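Local coordinates for protein glutathione S-transferase (Cupriavidus metallidurans, PDB 4MK3) that probably catalyses glutathione conjugation as a dimeric glutathione transferase, and here holds glutathione sulfinic acid in its glutathione site, at residues 31-36 / 83-88; 182-187 / 216-221. All coordinates share one frame; numbering follows the deposited sequence.

In the fold
From the N terminus, the chain enters helix 32-44 through residues 31-36, runs through strands 49-52, 73-75 and 81-82, and returns as 83-88 at the start of helix 85-94. Contact 1 closes this loop inside the thioredoxin-like N-terminal domain, bringing two helix starts together beside the ligand. Helices 106-134 and 143-164 follow before contact 2 opens in helix 177-192. It closes a second, mostly helical loop when short helix 216-219 comes back against that helix. The two contacts stand in series, neither nested nor crossed, with centres about 13 Å apart. R35 of contact 1 probably hydrogen-bonds to F218 O and T221 OG1 of contact 2 and packs on A187, tying the N-terminal domain to the helical C-terminal part.

Contact 1 (31-36 / 83-88); sequences SPYARK and FDSRVI. With GSF (L-gamma-glutamyl-3-sulfino-L-alanylglycine), chain E.
The glutathione site of this thioredoxin-like domain lies where the starts of helices 32-44 and 85-94 meet, and K36 and S85 join the two directly. K36 NZ donates to S85 OG at 2.9 Å; a bend at chi3 (62°) in its otherwise extended chain turns the amine across to the serine. That amine also forms salt bridges with E116 and D120 of helix 106-134. The Y33 carbonyl oxygen also touches S85, 3.6 Å from its CB.

S85 holds the gamma-glutamyl carboxylate of the ligand by both oxygens: its backbone N donates to O11 at 2.9 Å, and its hydroxyl, set between its own N and carbonyl carbon (chi1 71°), donates to O12 at 2.7 Å. The ligand amine N1 gives a hydrogen bond to D84 OD2 (2.9 Å), while OD1 is salt-bridged to R86 of the second subunit. CB1 of the ligand sits over the centre of one face of the Y33 ring, whose OH bonds to D124. At the sulfinate end, S31 OG points at O2S, at a separation so short that its exact length is doubtful; the same OG caps helix 32-44 by accepting from A34 N (3.0 Å).

The S85 hydroxyl thus relays between lysine and ligand: accepting from a probably charged amine should polarise it, strengthening its donation to the carboxylate.

Contact 2 (182-187 / 216-221); sequences VGCALA and QSFIDT
The carbonyl oxygen of F218, the residue whose ring meets G183 and C184, takes two donors: the backbone N of T221 at 3.0 Å, and NH2 of R35 from helix 32-44. One residue earlier, the S217 carbonyl oxygen accepts from T221 OG1 at 2.8 Å, the hydroxyl lying in the carbonyl plane on a lone pair. The same hydroxyl oxygen receives R35 NE, so the arginine grips both F218 O and T221 OG1.

F218 CG stands roughly opposite the carbonyl carbon (chi1 -84°), and this sends the ring edge-on into helix 177-192. Here two helices of the helical C-terminal domain of the glutathione transferase fold meet, one aromatic edge against bare backbone. CE2 comes to 3.7 Å from G183 C, with C184 N also at the edge and in the ring plane. Because G183 carries no side chain, CZ can approach its CA to 4.1 Å. C184 adds a sulfur-aromatic contact: SG is 5.0 Å from the ring centroid and oblique to it, 51° off the normal. I212 and Y175 also pack on F218, and Q209 NE2 donates to the G183 carbonyl oxygen.

Contact 1 (31-36 / 83-88)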
ATOM      1  N   SER A  31     -14.684   3.947   6.211  1.00 17.94           N
ATOM      2  CA  SER A  31     -13.345   3.668   5.687  1.00 17.69           C
ATOM      3  C   SER A  31     -13.394   3.509   4.175  1.00 17.43           C
ATOM      4  O   SER A  31     -14.092   2.626   3.679  1.00 17.39           O
ATOM      5  CB  SER A  31     -12.751   2.394   6.302  1.00 21.55           C
ATOM      6  OG  SER A  31     -11.602   1.945   5.564  1.00 18.68           O
ATOM      7  N   PRO A  32     -12.635   4.344   3.441  1.00 16.86           N
ATOM      8  CA  PRO A  32     -12.696   4.223   1.974  1.00 16.23           C
ATOM      9  C   PRO A  32     -11.947   3.007   1.463  1.00 15.04           C
ATOM     10  O   PRO A  32     -12.304   2.445   0.420  1.00 15.95           O
ATOM     11  CB  PRO A  32     -12.070   5.530   1.503  1.00 16.65           C
ATOM     12  CG  PRO A  32     -11.165   5.958   2.597  1.00 17.56           C
ATOM     13  CD  PRO A  32     -11.835   5.511   3.868  1.00 17.28           C
ATOM     14  N   TYR A  33     -10.919   2.576   2.191  1.00 15.17           N
ATOM     15  CA  TYR A  33     -10.228   1.343   1.846  1.00 14.00           C
ATOM     16  C   TYR A  33     -11.145   0.155   2.070  1.00 14.05           C
ATOM     17  O   TYR A  33     -11.149  -0.792   1.282  1.00 15.19           O
ATOM     18  CB  TYR A  33      -8.953   1.176   2.689  1.00 15.94           C
ATOM     19  CG  TYR A  33      -7.983   2.349   2.696  1.00 15.98           C
ATOM     20  CD1 TYR A  33      -6.999   2.485   1.742  1.00 17.94           C
ATOM     21  CD2 TYR A  33      -8.022   3.257   3.729  1.00 17.92           C
ATOM     22  CE1 TYR A  33      -6.101   3.556   1.810  1.00 16.23           C
ATOM     23  CE2 TYR A  33      -7.163   4.300   3.808  1.00 18.54           C
ATOM     24  CZ  TYR A  33      -6.203   4.452   2.859  1.00 17.37           C
ATOM     25  OH  TYR A  33      -5.323   5.501   2.971  1.00 19.63           O
ATOM     26  N   ALA A  34     -11.889   0.179   3.165  1.00 15.66           N
ATOM     27  CA  ALA A  34     -12.844  -0.881   3.409  1.00 16.12           C
ATOM     28  C   ALA A  34     -13.985  -0.816   2.399  1.00 14.83           C
ATOM     29  O   ALA A  34     -14.503  -1.853   1.978  1.00 15.52           O
ATOM     30  CB  ALA A  34     -13.391  -0.805   4.821  1.00 18.95           C
ATOM     31  N   ARG A  35     -14.345   0.392   1.953  1.00 15.67           N
ATOM     32  CA  ARG A  35     -15.421   0.497   0.967  1.00 14.59           C
ATOM     33  C   ARG A  35     -15.011  -0.163  -0.339  1.00 14.82           C
ATOM     34  O   ARG A  35     -15.808  -0.836  -0.975  1.00 14.73           O
ATOM     35  CB  ARG A  35     -15.846   1.935   0.701  1.00 14.23           C
ATOM     36  CG  ARG A  35     -17.096   1.992  -0.177  1.00 14.80           C
ATOM     37  CD  ARG A  35     -17.425   3.372  -0.640  1.00 14.92           C
ATOM     38  NE  ARG A  35     -18.750   3.423  -1.247  1.00 16.07           N
ATOM     39  CZ  ARG A  35     -19.337   4.534  -1.633  1.00 17.28           C
ATOM     40  NH1 ARG A  35     -18.685   5.694  -1.539  1.00 19.25           N
ATOM     41  NH2 ARG A  35     -20.566   4.511  -2.111  1.00 16.77           N
ATOM     42  N   LYS A  36     -13.755   0.020  -0.728  1.00 14.32           N
ATOM     43  CA  LYS A  36     -13.241  -0.658  -1.910  1.00 14.14           C
ATOM     44  C   LYS A  36     -13.443  -2.167  -1.832  1.00 14.88           C
ATOM     45  O   LYS A  36     -13.919  -2.809  -2.775  1.00 14.28           O
ATOM     46  CB  LYS A  36     -11.759  -0.307  -2.119  1.00 14.70           C
ATOM     47  CG  LYS A  36     -11.096  -1.031  -3.287  1.00 14.59           C
ATOM     48  CD  LYS A  36      -9.624  -0.634  -3.475  1.00 17.68           C
ATOM     49  CE  LYS A  36      -8.817  -1.010  -2.253  1.00 18.91           C
ATOM     50  NZ  LYS A  36      -7.349  -0.827  -2.441  1.00 15.52           N
ATOM     51  N   PHE A  83      -4.872  -8.932   5.033  1.00 15.19           N
ATOM     52  CA  PHE A  83      -4.792  -7.481   4.928  1.00 15.31           C
ATOM     53  C   PHE A  83      -3.653  -7.200   3.945  1.00 13.46           C
ATOM     54  O   PHE A  83      -2.872  -8.111   3.672  1.00 14.16           O
ATOM     55  CB  PHE A  83      -4.521  -6.870   6.330  1.00 15.36           C
ATOM     56  CG  PHE A  83      -3.327  -7.458   7.016  1.00 14.55           C
ATOM     57  CD1 PHE A  83      -2.058  -6.961   6.826  1.00 15.46           C
ATOM     58  CD2 PHE A  83      -3.468  -8.550   7.871  1.00 14.87           C
ATOM     59  CE1 PHE A  83      -0.948  -7.529   7.426  1.00 17.58           C
ATOM     60  CE2 PHE A  83      -2.377  -9.103   8.493  1.00 16.41           C
ATOM     61  CZ  PHE A  83      -1.099  -8.612   8.268  1.00 17.61           C
ATOM     62  N   ASP A  84      -3.534  -5.996   3.370  1.00 13.55           N
ATOM     63  CA  ASP A  84      -4.452  -4.860   3.504  1.00 13.57           C
ATOM     64  C   ASP A  84      -5.540  -4.890   2.424  1.00 12.17           C
ATOM     65  O   ASP A  84      -5.819  -5.942   1.851  1.00 12.84           O
ATOM     66  CB  ASP A  84      -3.614  -3.567   3.462  1.00 13.36           C
ATOM     67  CG  ASP A  84      -2.965  -3.313   2.109  1.00 15.35           C
ATOM     68  OD1 ASP A  84      -3.021  -4.174   1.226  1.00 14.55           O
ATOM     69  OD2 ASP A  84      -2.391  -2.222   1.951  1.00 16.69           O
ATOM     70  N   SER A  85      -6.158  -3.737   2.135  1.00 13.24           N
ATOM     71  CA  SER A  85      -7.272  -3.707   1.184  1.00 12.62           C
ATOM     72  C   SER A  85      -6.909  -4.239  -0.184  1.00 13.08           C
ATOM     73  O   SER A  85      -7.735  -4.844  -0.836  1.00 14.32           O
ATOM     74  CB  SER A  85      -7.862  -2.300   1.063  1.00 14.75           C
ATOM     75  OG  SER A  85      -6.981  -1.397   0.365  1.00 14.51           O
ATOM     76  N   ARG A  86      -5.689  -4.006  -0.634  1.00 13.66           N
ATOM     77  CA  ARG A  86      -5.292  -4.492  -1.957  1.00 13.34           C
ATOM     78  C   ARG A  86      -5.192  -5.999  -1.995  1.00 14.47           C
ATOM     79  O   ARG A  86      -5.578  -6.642  -2.983  1.00 16.27           O
ATOM     80  CB  ARG A  86      -3.943  -3.937  -2.356  1.00 15.02           C
ATOM     81  CG  ARG A  86      -3.889  -2.487  -2.401  1.00 16.44           C
ATOM     82  CD  ARG A  86      -2.643  -2.119  -3.195  1.00 19.93           C
ATOM     83  NE  ARG A  86      -2.270  -0.774  -2.946  1.00 26.01           N
ATOM     84  CZ  ARG A  86      -1.120  -0.253  -3.345  1.00 22.20           C
ATOM     85  NH1 ARG A  86      -0.253  -1.005  -4.018  1.00 17.62           N
ATOM     86  NH2 ARG A  86      -0.866   1.027  -3.088  1.00 24.74           N
ATOM     87  N   VAL A  87      -4.681  -6.574  -0.907  1.00 15.56           N
ATOM     88  CA  VAL A  87      -4.537  -8.013  -0.818  1.00 15.34           C
ATOM     89  C   VAL A  87      -5.908  -8.683  -0.721  1.00 14.57           C
ATOM     90  O   VAL A  87      -6.163  -9.716  -1.333  1.00 15.14           O
ATOM     91  CB  VAL A  87      -3.668  -8.379   0.419  1.00 14.34           C
ATOM     92  CG1 VAL A  87      -3.532  -9.886   0.567  1.00 14.57           C
ATOM     93  CG2 VAL A  87      -2.299  -7.747   0.288  1.00 14.02           C
ATOM     94  N   ILE A  88      -6.806  -8.076   0.046  1.00 14.87           N
ATOM     95  CA  ILE A  88      -8.160  -8.590   0.175  1.00 16.18           C
ATOM     96  C   ILE A  88      -8.909  -8.502  -1.159  1.00 15.95           C
ATOM     97  O   ILE A  88      -9.572  -9.456  -1.573  1.00 17.49           O
ATOM     98  CB  ILE A  88      -8.932  -7.819   1.247  1.00 15.84           C
ATOM     99  CG1 ILE A  88      -8.263  -7.990   2.624  1.00 16.14           C
ATOM    100  CG2 ILE A  88     -10.388  -8.284   1.276  1.00 19.59           C
ATOM    101  CD1 ILE A  88      -8.762  -6.959   3.640  1.00 18.08           C
TER
HETATM  102  CB1 GSF E 304      -4.652   1.310   4.738  1.00 16.61           C
HETATM  103  CG1 GSF E 304      -5.875   1.126   5.625  1.00 16.22           C
HETATM  104  CD1 GSF E 304      -6.015   2.226   6.655  1.00 17.59           C
HETATM  105  OE1 GSF E 304      -5.158   3.059   6.873  1.00 20.10           O
HETATM  106  C1  GSF E 304      -5.227  -0.531   3.174  1.00 16.47           C
HETATM  107  O11 GSF E 304      -6.187  -1.212   3.614  1.00 15.91           O
HETATM  108  O12 GSF E 304      -5.158  -0.289   1.940  1.00 15.70           O
HETATM  109  N1  GSF E 304      -2.918   0.191   3.429  1.00 16.24           N
HETATM  110  CA1 GSF E 304      -4.185  -0.008   4.127  1.00 15.16           C
HETATM  111  N2  GSF E 304      -7.215   2.260   7.350  1.00 18.43           N
HETATM  112  CA2 GSF E 304      -7.430   3.220   8.380  1.00 17.64           C
HETATM  113  CB2 GSF E 304      -8.894   3.444   8.570  1.00 18.46           C
HETATM  114  SG2 GSF E 304      -9.632   4.454   7.335  1.00 26.42           S
HETATM  115  O1S GSF E 304     -10.849   5.021   7.942  1.00 36.97           O
HETATM  116  O2S GSF E 304      -9.925   3.613   6.137  1.00 28.97           O
HETATM  117  C2  GSF E 304      -7.009   2.662   9.722  1.00 18.79           C
HETATM  118  O2  GSF E 304      -7.362   1.538  10.070  1.00 18.03           O
HETATM  119  N3  GSF E 304      -6.230   3.472  10.540  1.00 19.30           N
HETATM  120  CA3 GSF E 304      -5.857   3.009  11.845  1.00 18.38           C
HETATM  121  C3  GSF E 304      -4.388   3.305  12.170  1.00 20.89           C
HETATM  122  O31 GSF E 304      -4.000   3.149  13.367  1.00 22.42           O
HETATM  123  O32 GSF E 304      -3.590   3.691  11.290  1.00 24.58           O

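Contact 2 (182-187 / 216-221)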
ATOM      1  N   VAL A 182     -10.889   4.234  -7.762  1.00 12.56           N
ATOM      2  CA  VAL A 182     -11.055   5.653  -8.064  1.00 13.17           C
ATOM      3  C   VAL A 182     -12.388   6.177  -7.545  1.00 11.53           C
ATOM      4  O   VAL A 182     -12.444   7.223  -6.899  1.00 12.36           O
ATOM      5  CB  VAL A 182     -10.887   5.921  -9.582  1.00 13.37           C
ATOM      6  CG1 VAL A 182     -11.287   7.354  -9.921  1.00 14.40           C
ATOM      7  CG2 VAL A 182      -9.443   5.638 -10.010  1.00 11.88           C
ATOM      8  N   GLY A 183     -13.460   5.411  -7.740  1.00 12.16           N
ATOM      9  CA  GLY A 183     -14.760   5.807  -7.257  1.00 13.23           C
ATOM     10  C   GLY A 183     -14.804   5.987  -5.752  1.00 12.97           C
ATOM     11  O   GLY A 183     -15.442   6.895  -5.210  1.00 12.56           O
ATOM     12  N   CYS A 184     -14.150   5.071  -5.047  1.00 13.02           N
ATOM     13  CA  CYS A 184     -14.070   5.160  -3.593  1.00 13.71           C
ATOM     14  C   CYS A 184     -13.290   6.388  -3.123  1.00 12.63           C
ATOM     15  O   CYS A 184     -13.669   7.045  -2.127  1.00 14.21           O
ATOM     16  CB  CYS A 184     -13.466   3.887  -3.004  1.00 12.85           C
ATOM     17  SG  CYS A 184     -14.622   2.459  -3.059  1.00 14.67           S
ATOM     18  N   ALA A 185     -12.230   6.720  -3.855  1.00 13.11           N
ATOM     19  CA  ALA A 185     -11.399   7.871  -3.536  1.00 13.85           C
ATOM     20  C   ALA A 185     -12.178   9.166  -3.759  1.00 14.73           C
ATOM     21  O   ALA A 185     -12.175  10.053  -2.904  1.00 14.04           O
ATOM     22  CB  ALA A 185     -10.091   7.843  -4.339  1.00 14.10           C
ATOM     23  N   LEU A 186     -12.823   9.293  -4.910  1.00 14.02           N
ATOM     24  CA  LEU A 186     -13.536  10.521  -5.208  1.00 15.08           C
ATOM     25  C   LEU A 186     -14.712  10.732  -4.263  1.00 14.76           C
ATOM     26  O   LEU A 186     -14.935  11.830  -3.771  1.00 14.92           O
ATOM     27  CB  LEU A 186     -14.007  10.519  -6.655  1.00 13.37           C
ATOM     28  CG  LEU A 186     -12.933  10.505  -7.735  1.00 15.47           C
ATOM     29  CD1 LEU A 186     -13.587  10.425  -9.103  1.00 16.44           C
ATOM     30  CD2 LEU A 186     -12.045  11.746  -7.594  1.00 17.51           C
ATOM     31  N   ALA A 187     -15.434   9.647  -3.955  1.00 14.82           N
ATOM     32  CA  ALA A 187     -16.528   9.727  -3.010  1.00 14.46           C
ATOM     33  C   ALA A 187     -16.041  10.088  -1.603  1.00 13.61           C
ATOM     34  O   ALA A 187     -16.739  10.768  -0.848  1.00 15.63           O
ATOM     35  CB  ALA A 187     -17.297   8.384  -2.977  1.00 16.43           C
ATOM     36  N   GLN A 216     -25.142  -0.725  -7.954  1.00 15.32           N
ATOM     37  CA  GLN A 216     -25.717  -1.239  -6.713  1.00 14.77           C
ATOM     38  C   GLN A 216     -24.661  -1.310  -5.595  1.00 15.22           C
ATOM     39  O   GLN A 216     -24.948  -0.999  -4.428  1.00 15.50           O
ATOM     40  CB  GLN A 216     -26.318  -2.622  -6.937  1.00 16.90           C
ATOM     41  CG  GLN A 216     -27.213  -3.044  -5.775  1.00 16.75           C
ATOM     42  CD  GLN A 216     -28.424  -2.158  -5.666  1.00 17.07           C
ATOM     43  OE1 GLN A 216     -29.165  -1.978  -6.642  1.00 21.98           O
ATOM     44  NE2 GLN A 216     -28.636  -1.571  -4.495  1.00 17.73           N
ATOM     45  N   SER A 217     -23.459  -1.739  -5.936  1.00 14.80           N
ATOM     46  CA  SER A 217     -22.399  -1.874  -4.955  1.00 13.63           C
ATOM     47  C   SER A 217     -22.043  -0.551  -4.280  1.00 15.09           C
ATOM     48  O   SER A 217     -21.703  -0.518  -3.099  1.00 16.78           O
ATOM     49  CB  SER A 217     -21.177  -2.473  -5.629  1.00 14.14           C
ATOM     50  OG  SER A 217     -20.763  -1.598  -6.679  1.00 15.06           O
ATOM     51  N   PHE A 218     -22.073   0.539  -5.033  1.00 13.35           N
ATOM     52  CA  PHE A 218     -21.859   1.860  -4.463  1.00 14.11           C
ATOM     53  C   PHE A 218     -23.065   2.338  -3.662  1.00 15.19           C
ATOM     54  O   PHE A 218     -22.919   2.852  -2.546  1.00 15.02           O
ATOM     55  CB  PHE A 218     -21.452   2.866  -5.558  1.00 15.55           C
ATOM     56  CG  PHE A 218     -19.970   2.829  -5.868  1.00 12.35           C
ATOM     57  CD1 PHE A 218     -19.441   1.825  -6.640  1.00 14.10           C
ATOM     58  CD2 PHE A 218     -19.122   3.769  -5.322  1.00 16.89           C
ATOM     59  CE1 PHE A 218     -18.071   1.776  -6.899  1.00 14.49           C
ATOM     60  CE2 PHE A 218     -17.751   3.724  -5.562  1.00 17.24           C
ATOM     61  CZ  PHE A 218     -17.236   2.712  -6.345  1.00 14.15           C
ATOM     62  N   ILE A 219     -24.267   2.174  -4.219  1.00 15.50           N
ATOM     63  CA  ILE A 219     -25.499   2.563  -3.531  1.00 15.13           C
ATOM     64  C   ILE A 219     -25.574   1.948  -2.125  1.00 16.07           C
ATOM     65  O   ILE A 219     -25.990   2.591  -1.179  1.00 18.35           O
ATOM     66  CB  ILE A 219     -26.713   2.099  -4.362  1.00 16.17           C
ATOM     67  CG1 ILE A 219     -26.839   2.942  -5.637  1.00 18.29           C
ATOM     68  CG2 ILE A 219     -27.994   2.161  -3.547  1.00 21.00           C
ATOM     69  CD1 ILE A 219     -27.800   2.360  -6.646  1.00 20.25           C
ATOM     70  N   ASP A 220     -25.179   0.685  -2.014  1.00 14.75           N
ATOM     71  CA  ASP A 220     -25.307  -0.035  -0.764  1.00 15.67           C
ATOM     72  C   ASP A 220     -24.196   0.261   0.244  1.00 15.63           C
ATOM     73  O   ASP A 220     -24.285  -0.179   1.371  1.00 18.61           O
ATOM     74  CB  ASP A 220     -25.343  -1.553  -1.022  1.00 14.87           C
ATOM     75  CG  ASP A 220     -26.651  -2.021  -1.639  1.00 17.35           C
ATOM     76  OD1 ASP A 220     -27.674  -1.355  -1.433  1.00 19.17           O
ATOM     77  OD2 ASP A 220     -26.632  -3.088  -2.296  1.00 18.67           O
ATOM     78  N   THR A 221     -23.151   0.965  -0.165  1.00 16.00           N
ATOM     79  CA  THR A 221     -21.972   1.206   0.679  1.00 16.13           C
ATOM     80  C   THR A 221     -21.659   2.684   0.914  1.00 18.86           C
ATOM     81  O   THR A 221     -20.527   3.029   1.257  1.00 19.39           O
ATOM     82  CB  THR A 221     -20.708   0.539   0.095  1.00 15.17           C
ATOM     83  OG1 THR A 221     -20.447   1.068  -1.206  1.00 15.30           O
ATOM     84  CG2 THR A 221     -20.872  -0.981   0.013  1.00 16.65           C
TER